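Side-chain contacts in putative phosphoribosyltransferase (Neisseria gonorrhoeae, PDB 5VOG), which binds the alarmone guanosine-5',3'-tetraphosphate (ppGpp) and may be a phosphoribosyltransferase of the type I fold, though its substrates are not established: residues A[106-109]-A[110-113]; A[14-17]-A[18-21]; A[83-86]-A[87-90]; A[169-172]-A[173-177]. One frame throughout, in Å; residues are numbered along the deposited sequence.

Contact 1 of 4, residues A[106-109]-A[110-113]. With G4P (guanosine-5',3'-tetraphosphate), chain D.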
loop_
_atom_site.group_PDB
_atom_site.type_symbol
_atom_site.label_atom_id
_atom_site.label_comp_id
_atom_site.label_asym_id
_atom_site.label_seq_id
_atom_site.Cartn_x
_atom_site.Cartn_y
_atom_site.Cartn_z
ATOM N N GLU A 106 1.553 3.878 9.700
ATOM C CA GLU A 106 2.668 4.817 9.535
ATOM C C GLU A 106 2.948 5.651 10.785
ATOM O O GLU A 106 4.117 5.914 11.081
ATOM C CB GLU A 106 2.459 5.731 8.308
ATOM C CG GLU A 106 1.851 7.122 8.537
ATOM C CD GLU A 106 0.336 7.100 8.711
ATOM O OE1 GLU A 106 -0.183 6.162 9.340
ATOM O OE2 GLU A 106 -0.339 8.027 8.218
ATOM N N VAL A 107 1.930 6.073 11.539
ATOM C CA VAL A 107 2.166 6.985 12.657
ATOM C C VAL A 107 1.319 6.583 13.854
ATOM O O VAL A 107 0.140 6.233 13.718
ATOM C CB VAL A 107 1.934 8.467 12.278
ATOM C CG1 VAL A 107 0.468 8.786 11.987
ATOM C CG2 VAL A 107 2.471 9.387 13.385
ATOM N N ASP A 108 1.959 6.583 15.023
ATOM C CA ASP A 108 1.334 6.441 16.332
ATOM C C ASP A 108 1.205 7.859 16.885
ATOM O O ASP A 108 2.174 8.436 17.397
ATOM C CB ASP A 108 2.194 5.533 17.210
ATOM C CG ASP A 108 1.678 5.390 18.626
ATOM O OD1 ASP A 108 0.851 6.205 19.080
ATOM O OD2 ASP A 108 2.142 4.445 19.298
ATOM N N ASP A 109 0.012 8.431 16.737
ATOM C CA ASP A 109 -0.271 9.796 17.162
ATOM C C ASP A 109 -1.187 9.782 18.379
ATOM O O ASP A 109 -0.732 10.043 19.495
ATOM C CB ASP A 109 -0.890 10.592 16.007
ATOM C CG ASP A 109 -1.079 12.057 16.337
ATOM O OD1 ASP A 109 -0.083 12.720 16.677
ATOM O OD2 ASP A 109 -2.218 12.558 16.229
ATOM N N SER A 110 -2.471 9.459 18.203
ATOM C CA SER A 110 -3.406 9.390 19.324
ATOM C C SER A 110 -3.668 7.973 19.814
ATOM O O SER A 110 -4.205 7.807 20.913
ATOM C CB SER A 110 -4.755 10.015 18.938
ATOM O OG SER A 110 -5.485 9.145 18.071
ATOM N N ARG A 111 -3.331 6.961 19.017
ATOM C CA ARG A 111 -3.623 5.543 19.236
ATOM C C ARG A 111 -5.102 5.199 19.157
ATOM O O ARG A 111 -5.472 4.056 19.453
ATOM C CB ARG A 111 -3.065 5.028 20.566
ATOM C CG ARG A 111 -1.605 4.778 20.497
ATOM C CD ARG A 111 -0.999 4.348 21.821
ATOM N NE ARG A 111 0.435 4.299 21.627
ATOM C CZ ARG A 111 1.331 4.171 22.592
ATOM N NH1 ARG A 111 0.947 4.072 23.862
ATOM N NH2 ARG A 111 2.618 4.142 22.280
ATOM N N VAL A 112 -5.959 6.133 18.734
ATOM C CA VAL A 112 -7.379 5.819 18.624
ATOM C C VAL A 112 -7.624 4.802 17.511
ATOM O O VAL A 112 -8.376 3.837 17.697
ATOM C CB VAL A 112 -8.198 7.112 18.444
ATOM C CG1 VAL A 112 -9.645 6.803 18.105
ATOM C CG2 VAL A 112 -8.135 7.940 19.739
ATOM N N THR A 113 -6.975 4.966 16.352
ATOM C CA THR A 113 -7.149 3.967 15.297
ATOM C C THR A 113 -6.514 2.649 15.699
ATOM O O THR A 113 -7.088 1.572 15.474
ATOM C CB THR A 113 -6.536 4.447 13.983
ATOM O OG1 THR A 113 -7.220 5.618 13.540
ATOM C CG2 THR A 113 -6.645 3.355 12.896
HETATM P PB G4P D . -2.970 6.044 15.547
HETATM O O1B G4P D . -4.031 5.270 16.151
HETATM O O2B G4P D . -2.096 6.847 16.536
HETATM O O3B G4P D . -2.062 5.140 14.655
HETATM O O3A G4P D . -3.556 7.073 14.479
HETATM P PA G4P D . -4.634 8.230 14.629
HETATM O O1A G4P D . -6.000 7.678 14.761
HETATM O O2A G4P D . -4.223 9.160 15.743
HETATM O "O5'" G4P D . -4.401 9.014 13.241
HETATM C "C5'" G4P D . -5.431 9.799 12.610
HETATM C "C4'" G4P D . -4.859 10.396 11.351
HETATM O "O4'" G4P D . -3.903 11.418 11.679
HETATM C "C3'" G4P D . -4.126 9.397 10.449
HETATM O "O3'" G4P D . -4.756 9.402 9.150
HETATM C "C2'" G4P D . -2.685 9.910 10.360
HETATM O "O2'" G4P D . -2.093 9.744 9.073
HETATM C "C1'" G4P D . -2.867 11.382 10.722
HETATM N N9 G4P D . -1.669 11.949 11.344
HETATM C C8 G4P D . -1.364 11.963 12.679
HETATM N N7 G4P D . -0.208 12.529 12.936
HETATM C C5 G4P D . 0.273 12.909 11.691
HETATM C C6 G4P D . 1.475 13.584 11.309
HETATM O O6 G4P D . 2.380 13.984 12.047
HETATM N N1 G4P D . 1.550 13.782 9.945
HETATM C C2 G4P D . 0.602 13.387 9.037
HETATM N N2 G4P D . 0.831 13.681 7.754
HETATM N N3 G4P D . -0.520 12.759 9.377
HETATM C C4 G4P D . -0.620 12.555 10.704
HETATM P PC G4P D . -6.040 8.542 8.822
HETATM O O1C G4P D . -7.276 9.230 9.286
HETATM O O2C G4P D . -5.786 7.200 9.454
HETATM O O3C G4P D . -6.015 8.373 7.237
HETATM P PD G4P D . -5.047 7.625 6.213
HETATM O O1D G4P D . -4.242 6.667 7.027
HETATM O O2D G4P D . -5.986 6.917 5.209
HETATM O O3D G4P D . -4.258 8.715 5.536
#
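The phosphate-binding loop of the type I phosphoribosyltransferase fold runs from strand 107-108 to the start of helix 112-121, and across its turn D108 and R111 form a salt bridge. R111 reaches back with an extended chain and grips the carboxylate side-on, NE and NH2 both on one oxygen. The shorter bond, R111 NE to D108 OD2, is 2.9 Å and uses the syn lone pair of that oxygen; OD2 lies in the guanidinium plane, but the carboxylate is turned 50° against it. CG of D108, anti to the backbone N (chi1 176°), brings the acid across the arginine chain, with OD1 near CG and OD2 at NE and NH2. K141 also holds OD1, and the hydroxyl of Y151 holds OD2.

Inside the turn the 5'-diphosphate of ppGpp is wrapped mostly by backbone N-H groups. The beta-phosphate oxygen O2B takes D109 N at 2.6 Å and R111 N at 2.8 Å. On the alpha-phosphate, S110 OG donates to O2A at 2.6 Å, joined there by S110 N, while T113 OG1 donates to O1A at 2.7 Å. S110 OG also accepts from V112 N at 3.1 Å, an ST turn that helps hold the hydroxyl at O2A. At the nucleoside end E106 OE2 receives the ribose O2' at 2.6 Å, and V107 CG1 packs against ribose C2' and guanine C8. Y70, K137 and R56 of the second subunit also bind ppGpp. An acidic residue at the ribose hydroxyl, E106, followed by a loop of N-H groups and hydroxyls turned to the 5'-phosphates, is characteristic of the PRPP-binding motif of type I phosphoribosyltransferases.

Contact 2 of 4, residues A[14-17]-A[18-21]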
loop_
_atom_site.group_PDB
_atom_site.type_symbol
_atom_site.label_atom_id
_atom_site.label_comp_id
_atom_site.label_asym_id
_atom_site.label_seq_id
_atom_site.Cartn_x
_atom_site.Cartn_y
_atom_site.Cartn_z
ATOM N N TRP A 14 10.058 17.106 7.653
ATOM C CA TRP A 14 9.846 16.448 6.370
ATOM C C TRP A 14 10.827 15.293 6.234
ATOM O O TRP A 14 12.015 15.441 6.542
ATOM C CB TRP A 14 10.050 17.422 5.199
ATOM C CG TRP A 14 9.009 18.504 5.062
ATOM C CD1 TRP A 14 8.051 18.589 4.095
ATOM C CD2 TRP A 14 8.833 19.656 5.900
ATOM N NE1 TRP A 14 7.285 19.712 4.281
ATOM C CE2 TRP A 14 7.747 20.389 5.380
ATOM C CE3 TRP A 14 9.491 20.142 7.037
ATOM C CZ2 TRP A 14 7.294 21.574 5.959
ATOM C CZ3 TRP A 14 9.040 21.317 7.613
ATOM C CH2 TRP A 14 7.953 22.024 7.071
ATOM N N TYR A 15 10.338 14.151 5.752
ATOM C CA TYR A 15 11.161 12.970 5.539
ATOM C C TYR A 15 11.109 12.572 4.074
ATOM O O TYR A 15 10.033 12.553 3.469
ATOM C CB TYR A 15 10.688 11.776 6.390
ATOM C CG TYR A 15 10.836 11.939 7.882
ATOM C CD1 TYR A 15 12.086 12.116 8.469
ATOM C CD2 TYR A 15 9.725 11.876 8.714
ATOM C CE1 TYR A 15 12.215 12.247 9.842
ATOM C CE2 TYR A 15 9.847 11.998 10.087
ATOM C CZ TYR A 15 11.088 12.187 10.645
ATOM O OH TYR A 15 11.195 12.303 12.016
ATOM N N THR A 16 12.266 12.237 3.509
ATOM C CA THR A 16 12.295 11.724 2.149
ATOM C C THR A 16 11.823 10.271 2.125
ATOM O O THR A 16 11.769 9.592 3.152
ATOM C CB THR A 16 13.706 11.816 1.550
ATOM O OG1 THR A 16 14.575 10.898 2.228
ATOM C CG2 THR A 16 14.268 13.235 1.668
ATOM N N TYR A 17 11.476 9.793 0.925
ATOM C CA TYR A 17 11.178 8.371 0.773
ATOM C C TYR A 17 12.333 7.518 1.276
ATOM O O TYR A 17 12.122 6.527 1.979
ATOM C CB TYR A 17 10.891 8.025 -0.688
ATOM C CG TYR A 17 9.507 8.374 -1.195
ATOM C CD1 TYR A 17 8.384 7.667 -0.764
ATOM C CD2 TYR A 17 9.326 9.375 -2.146
ATOM C CE1 TYR A 17 7.116 7.978 -1.235
ATOM C CE2 TYR A 17 8.061 9.689 -2.628
ATOM C CZ TYR A 17 6.960 8.989 -2.171
ATOM O OH TYR A 17 5.698 9.296 -2.649
ATOM N N ASP A 18 13.568 7.896 0.929
ATOM C CA ASP A 18 14.728 7.112 1.345
ATOM C C ASP A 18 14.922 7.153 2.856
ATOM O O ASP A 18 15.300 6.140 3.458
ATOM C CB ASP A 18 15.988 7.614 0.649
ATOM C CG ASP A 18 16.024 7.277 -0.838
ATOM O OD1 ASP A 18 15.152 6.521 -1.312
ATOM O OD2 ASP A 18 16.932 7.773 -1.536
ATOM N N ASP A 19 14.700 8.318 3.482
ATOM C CA ASP A 19 14.737 8.400 4.943
ATOM C C ASP A 19 13.843 7.331 5.558
ATOM O O ASP A 19 14.226 6.639 6.507
ATOM C CB ASP A 19 14.264 9.773 5.440
ATOM C CG ASP A 19 15.245 10.899 5.175
ATOM O OD1 ASP A 19 16.476 10.667 5.104
ATOM O OD2 ASP A 19 14.756 12.048 5.080
ATOM N N ILE A 20 12.630 7.201 5.025
ATOM C CA ILE A 20 11.660 6.279 5.598
ATOM C C ILE A 20 12.060 4.838 5.318
ATOM O O ILE A 20 11.974 3.974 6.198
ATOM C CB ILE A 20 10.262 6.631 5.054
ATOM C CG1 ILE A 20 9.814 7.944 5.720
ATOM C CG2 ILE A 20 9.260 5.478 5.245
ATOM C CD1 ILE A 20 8.575 8.565 5.100
ATOM N N HIS A 21 12.537 4.566 4.099
ATOM C CA HIS A 21 13.048 3.240 3.759
ATOM C C HIS A 21 14.122 2.783 4.745
ATOM O O HIS A 21 14.104 1.631 5.201
ATOM C CB HIS A 21 13.589 3.267 2.324
ATOM C CG HIS A 21 14.017 1.931 1.798
ATOM N ND1 HIS A 21 13.254 1.201 0.910
ATOM C CD2 HIS A 21 15.138 1.204 2.016
ATOM C CE1 HIS A 21 13.887 0.080 0.609
ATOM N NE2 HIS A 21 15.034 0.058 1.266
#
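D19 OD2 is gripped by the backbone N-H of T16 at 3.0 Å and by the guanidinium of R182, so one carboxylate oxygen ties the N-cap residue of helix 17-33 to the C-terminal tail. The T16 bond is nearly straight, 166° at the hydrogen, yet it comes from above the carboxylate plane, 36° out of it. The reciprocal bond makes this a capping box: T16, the N-cap residue, accepts D19 N on its hydroxyl OG1 at 2.9 Å. The hydroxyl sits between the backbone N and the carbonyl carbon (chi1 68°), a position that turns OG1 into the mouth of the helix, and CG2 of T16 touches D19 OD2. Two N-H groups at the helix start are thereby satisfied by side chains, and the positive helix end would probably help stabilise the charge of D19.

The regular backbone ladder then begins, with I20 N bonded to T16 O and H21 N bonded to Y17 O at 2.9 Å.

Beyond the cap the side chains part. Y15 turns its ring toward H135 and the strands 151-157 and 161-163, with the carboxylate oxygen D19 OD2 near the plane of that ring at its edge. Y17 points to the dimer interface, where its ring meets Y17 of the second subunit and its OH is hydrogen-bonded to H21 of that subunit; D18 OD2 accepts from ND2 of N175 of the second subunit. I20, which packs on P165 and L134, also meets the loop before the helix: its CG1 lies 4.0 Å from CB of Y15.

Contact 3 of 4, residues A[83-86]-A[87-90]. With MG (magnesium ion), chain F.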
loop_
_atom_site.group_PDB
_atom_site.type_symbol
_atom_site.label_atom_id
_atom_site.label_comp_id
_atom_site.label_asym_id
_atom_site.label_seq_id
_atom_site.Cartn_x
_atom_site.Cartn_y
_atom_site.Cartn_z
ATOM N N VAL A 83 -13.673 6.780 14.565
ATOM C CA VAL A 83 -13.075 5.884 13.586
ATOM C C VAL A 83 -14.071 4.788 13.224
ATOM O O VAL A 83 -14.796 4.265 14.082
ATOM C CB VAL A 83 -11.744 5.311 14.109
ATOM C CG1 VAL A 83 -11.950 4.494 15.379
ATOM C CG2 VAL A 83 -11.059 4.480 13.027
ATOM N N LYS A 84 -14.114 4.453 11.930
ATOM C CA LYS A 84 -14.960 3.386 11.408
ATOM C C LYS A 84 -14.184 2.563 10.391
ATOM O O LYS A 84 -13.193 3.018 9.816
ATOM C CB LYS A 84 -16.226 3.917 10.723
ATOM N N LYS A 85 -14.684 1.353 10.146
ATOM C CA LYS A 85 -14.159 0.521 9.073
ATOM C C LYS A 85 -14.584 1.050 7.710
ATOM O O LYS A 85 -15.753 1.381 7.490
ATOM C CB LYS A 85 -14.658 -0.915 9.222
ATOM C CG LYS A 85 -14.207 -1.617 10.492
ATOM C CD LYS A 85 -14.915 -2.962 10.598
ATOM C CE LYS A 85 -14.416 -3.786 11.769
ATOM N NZ LYS A 85 -15.260 -5.000 11.963
ATOM N N VAL A 86 -13.630 1.092 6.786
ATOM C CA VAL A 86 -13.904 1.306 5.370
ATOM C C VAL A 86 -13.817 0.001 4.590
ATOM O O VAL A 86 -14.650 -0.269 3.721
ATOM C CB VAL A 86 -12.923 2.359 4.806
ATOM C CG1 VAL A 86 -13.155 2.573 3.302
ATOM C CG2 VAL A 86 -13.050 3.668 5.579
ATOM N N GLN A 87 -12.799 -0.801 4.891
ATOM C CA GLN A 87 -12.631 -2.147 4.367
ATOM C C GLN A 87 -12.078 -3.024 5.481
ATOM O O GLN A 87 -11.194 -2.596 6.229
ATOM C CB GLN A 87 -11.674 -2.184 3.169
ATOM C CG GLN A 87 -11.500 -3.597 2.610
ATOM C CD GLN A 87 -10.589 -3.667 1.408
ATOM O OE1 GLN A 87 -10.168 -2.634 0.866
ATOM N NE2 GLN A 87 -10.294 -4.892 0.961
ATOM N N TRP A 88 -12.581 -4.251 5.589
ATOM C CA TRP A 88 -12.112 -5.139 6.639
ATOM C C TRP A 88 -11.858 -6.527 6.071
ATOM O O TRP A 88 -12.195 -6.829 4.919
ATOM C CB TRP A 88 -13.101 -5.197 7.812
ATOM C CG TRP A 88 -12.432 -5.563 9.092
ATOM C CD1 TRP A 88 -12.504 -6.761 9.754
ATOM C CD2 TRP A 88 -11.539 -4.742 9.845
ATOM N NE1 TRP A 88 -11.720 -6.722 10.884
ATOM C CE2 TRP A 88 -11.117 -5.494 10.965
ATOM C CE3 TRP A 88 -11.065 -3.437 9.690
ATOM C CZ2 TRP A 88 -10.246 -4.979 11.931
ATOM C CZ3 TRP A 88 -10.195 -2.924 10.644
ATOM C CH2 TRP A 88 -9.793 -3.698 11.752
ATOM N N LEU A 89 -11.203 -7.354 6.888
ATOM C CA LEU A 89 -10.948 -8.760 6.572
ATOM C C LEU A 89 -12.134 -9.561 7.077
ATOM O O LEU A 89 -12.158 -10.005 8.224
ATOM C CB LEU A 89 -9.655 -9.241 7.217
ATOM C CG LEU A 89 -8.349 -8.931 6.507
ATOM C CD1 LEU A 89 -7.193 -9.270 7.424
ATOM C CD2 LEU A 89 -8.251 -9.720 5.217
ATOM N N ASP A 90 -13.132 -9.730 6.213
ATOM C CA ASP A 90 -14.377 -10.437 6.517
ATOM C C ASP A 90 -14.597 -11.561 5.518
ATOM O O ASP A 90 -14.848 -11.281 4.330
ATOM C CB ASP A 90 -15.573 -9.487 6.456
ATOM C CG ASP A 90 -15.511 -8.403 7.487
ATOM O OD1 ASP A 90 -15.119 -8.701 8.631
ATOM O OD2 ASP A 90 -15.861 -7.251 7.150
HETATM MG MG MG F . -15.535 -9.692 10.443
HETATM O O HOH W 1 -16.330 -6.117 9.256
HETATM O O HOH W 2 -14.784 -8.153 12.161
HETATM O O HOH W 3 -13.358 -10.332 10.435
HETATM O O HOH W 4 -16.662 -11.216 9.029
HETATM O O HOH W 5 -17.378 -8.946 10.004
#
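Cation-pi and CH-pi contacts carry this turn at the end of strand 78-85: K85 lays its extended chain over one face of the W88 indole. NZ stands 4.0 Å from the centroid of the five-membered ring, only 10° off the normal, while CE is 3.7 Å from the same centroid. CG of K85, anti to the carbonyl carbon (chi1 -63°), starts the chain near the rim of the six-membered ring, 3.7 Å from W88 CE3, so that CE and NZ come over the five-membered ring.

The backbone geometry is a classic beta bulge, V86 and Q87 both facing T67 of strand 63-75. Q87 reaches the second subunit, where its NE2 donates to O of A65 of that subunit.

Metal and water bonds form the third group. D90 OD1 binds the magnesium ion at 2.1 Å; four waters are also bound, giving five modelled ligands. One of these waters takes a weak hydrogen bond from K85 NZ. A further water accepts from K85 NZ at 3.1 Å and lies doubtfully close to D90 OD2. The ammonium is thus placed between an aromatic face and a hydrated, metal-bound carboxylate, so the lysine charge probably complements D90 through water rather than by direct contact.

Contact 4 of 4, residues A[169-172]-A[173-177]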
loop_
_atom_site.group_PDB
_atom_site.type_symbol
_atom_site.label_atom_id
_atom_site.label_comp_id
_atom_site.label_asym_id
_atom_site.label_seq_id
_atom_site.Cartn_x
_atom_site.Cartn_y
_atom_site.Cartn_z
ATOM N N LEU A 169 2.869 17.252 -3.265
ATOM C CA LEU A 169 2.552 17.635 -4.636
ATOM C C LEU A 169 3.817 17.949 -5.425
ATOM O O LEU A 169 3.892 17.669 -6.627
ATOM C CB LEU A 169 1.600 18.832 -4.645
ATOM C CG LEU A 169 0.205 18.574 -4.074
ATOM C CD1 LEU A 169 -0.599 19.871 -4.075
ATOM C CD2 LEU A 169 -0.518 17.492 -4.859
ATOM N N ASP A 170 4.828 18.515 -4.760
ATOM C CA ASP A 170 6.104 18.896 -5.368
ATOM C C ASP A 170 7.209 18.179 -4.597
ATOM O O ASP A 170 7.650 18.659 -3.549
ATOM C CB ASP A 170 6.277 20.416 -5.335
ATOM C CG ASP A 170 7.585 20.888 -5.958
ATOM O OD1 ASP A 170 8.454 20.058 -6.291
ATOM O OD2 ASP A 170 7.738 22.115 -6.120
ATOM N N ILE A 171 7.668 17.036 -5.116
ATOM C CA ILE A 171 8.628 16.229 -4.364
ATOM C C ILE A 171 9.973 16.943 -4.244
ATOM O O ILE A 171 10.714 16.722 -3.276
ATOM C CB ILE A 171 8.765 14.830 -5.001
ATOM C CG1 ILE A 171 9.528 13.866 -4.083
ATOM C CG2 ILE A 171 9.431 14.913 -6.372
ATOM C CD1 ILE A 171 8.839 13.561 -2.744
ATOM N N ASP A 172 10.316 17.807 -5.207
ATOM C CA ASP A 172 11.562 18.559 -5.094
ATOM C C ASP A 172 11.510 19.541 -3.934
ATOM O O ASP A 172 12.480 19.667 -3.176
ATOM C CB ASP A 172 11.857 19.303 -6.395
ATOM C CG ASP A 172 12.200 18.369 -7.532
ATOM O OD1 ASP A 172 13.091 17.512 -7.353
ATOM O OD2 ASP A 172 11.568 18.485 -8.599
ATOM N N GLU A 173 10.396 20.257 -3.786
ATOM C CA GLU A 173 10.269 21.174 -2.661
ATOM C C GLU A 173 10.198 20.410 -1.349
ATOM O O GLU A 173 10.780 20.836 -0.341
ATOM C CB GLU A 173 9.040 22.063 -2.839
ATOM C CG GLU A 173 8.795 23.035 -1.690
ATOM C CD GLU A 173 9.854 24.130 -1.571
ATOM O OE1 GLU A 173 10.785 24.194 -2.405
ATOM O OE2 GLU A 173 9.751 24.944 -0.630
ATOM N N HIS A 174 9.501 19.270 -1.351
ATOM C CA HIS A 174 9.453 18.414 -0.175
ATOM C C HIS A 174 10.856 17.996 0.252
ATOM O O HIS A 174 11.203 18.064 1.437
ATOM C CB HIS A 174 8.589 17.185 -0.463
ATOM C CG HIS A 174 8.570 16.200 0.658
ATOM N ND1 HIS A 174 7.604 16.208 1.642
ATOM C CD2 HIS A 174 9.421 15.194 0.974
ATOM C CE1 HIS A 174 7.857 15.244 2.510
ATOM N NE2 HIS A 174 8.957 14.618 2.130
ATOM N N ASN A 175 11.677 17.554 -0.706
ATOM C CA ASN A 175 13.025 17.115 -0.372
ATOM C C ASN A 175 13.872 18.275 0.129
ATOM O O ASN A 175 14.714 18.095 1.016
ATOM C CB ASN A 175 13.692 16.459 -1.579
ATOM C CG ASN A 175 13.121 15.089 -1.893
ATOM O OD1 ASN A 175 12.528 14.424 -1.033
ATOM N ND2 ASN A 175 13.305 14.651 -3.133
ATOM N N ARG A 176 13.662 19.471 -0.428
ATOM C CA ARG A 176 14.385 20.645 0.053
ATOM C C ARG A 176 14.087 20.898 1.525
ATOM O O ARG A 176 14.998 21.158 2.321
ATOM C CB ARG A 176 14.026 21.871 -0.790
ATOM C CG ARG A 176 14.824 23.119 -0.424
ATOM C CD ARG A 176 14.298 24.377 -1.116
ATOM N NE ARG A 176 12.997 24.786 -0.596
ATOM C CZ ARG A 176 12.822 25.485 0.522
ATOM N NH1 ARG A 176 13.868 25.857 1.246
ATOM N NH2 ARG A 176 11.599 25.810 0.920
ATOM N N LEU A 177 12.812 20.813 1.910
ATOM C CA LEU A 177 12.443 21.032 3.304
ATOM C C LEU A 177 12.953 19.915 4.209
ATOM O O LEU A 177 13.253 20.163 5.382
ATOM C CB LEU A 177 10.922 21.185 3.421
ATOM C CG LEU A 177 10.352 22.480 2.823
ATOM C CD1 LEU A 177 8.845 22.381 2.592
ATOM C CD2 LEU A 177 10.686 23.672 3.716
HETATM O O HOH W 6 14.734 16.434 -5.012
#
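D170, the N-cap of helix 171-179, takes two bonds from the first turn: its carbonyl O accepts H174 N at 2.9 Å, and its OD1 accepts E173 N at 3.2 Å from well above the carboxylate plane, with a weak second bond from D172 N.

E173 and R176, three residues apart on the helix, make a two-pronged salt bridge: R176 NH2 meets E173 OE2 at 2.6 Å and R176 NE meets OE1 at 2.9 Å. Both oxygens lie near the guanidinium plane, whereas NE approaches OE1 from above the carboxylate, 41° out of its plane. E173 bends at chi2 (68°) and R176 at chi3, which brings the two ends together.

D172 and N175 share a water, which donates to D172 OD1 and accepts from N175 ND2; both side chains also reach the second subunit, D172 to its R22 and N175 to its D18.

Packing is lighter: CD1 of I171 approaches H174 CD2 obliquely at 4.1 Å, beside P165. The H174 ring meets W14, and its NE2 bonds to the carbonyl of Y15, so the short C-terminal helix is fastened along the chain that leaves strand 12-14 for helix 17-33, with D172 and N175 turned to the second subunit.

In the fold
Contact 1 lies deepest, its centre about 7 Å from the centre of the chain, and its chemistry is that of a ligand site, with backbone N-H groups and hydroxyls turned to phosphate. Contacts 2 and 4 are both helix N-caps, on helices 17-33 and 171-179, and they touch where the chain around W14, Y15 and T16 runs against helix 171-179. Contact 4 is the more exposed, with its charges near the surface. Contact 3 belongs to the outer strand of the main sheet and relies on aromatic, water and metal contacts; V83 packs on T113 of contact 1. Contacts 2, 3 and 4 all meet the second subunit.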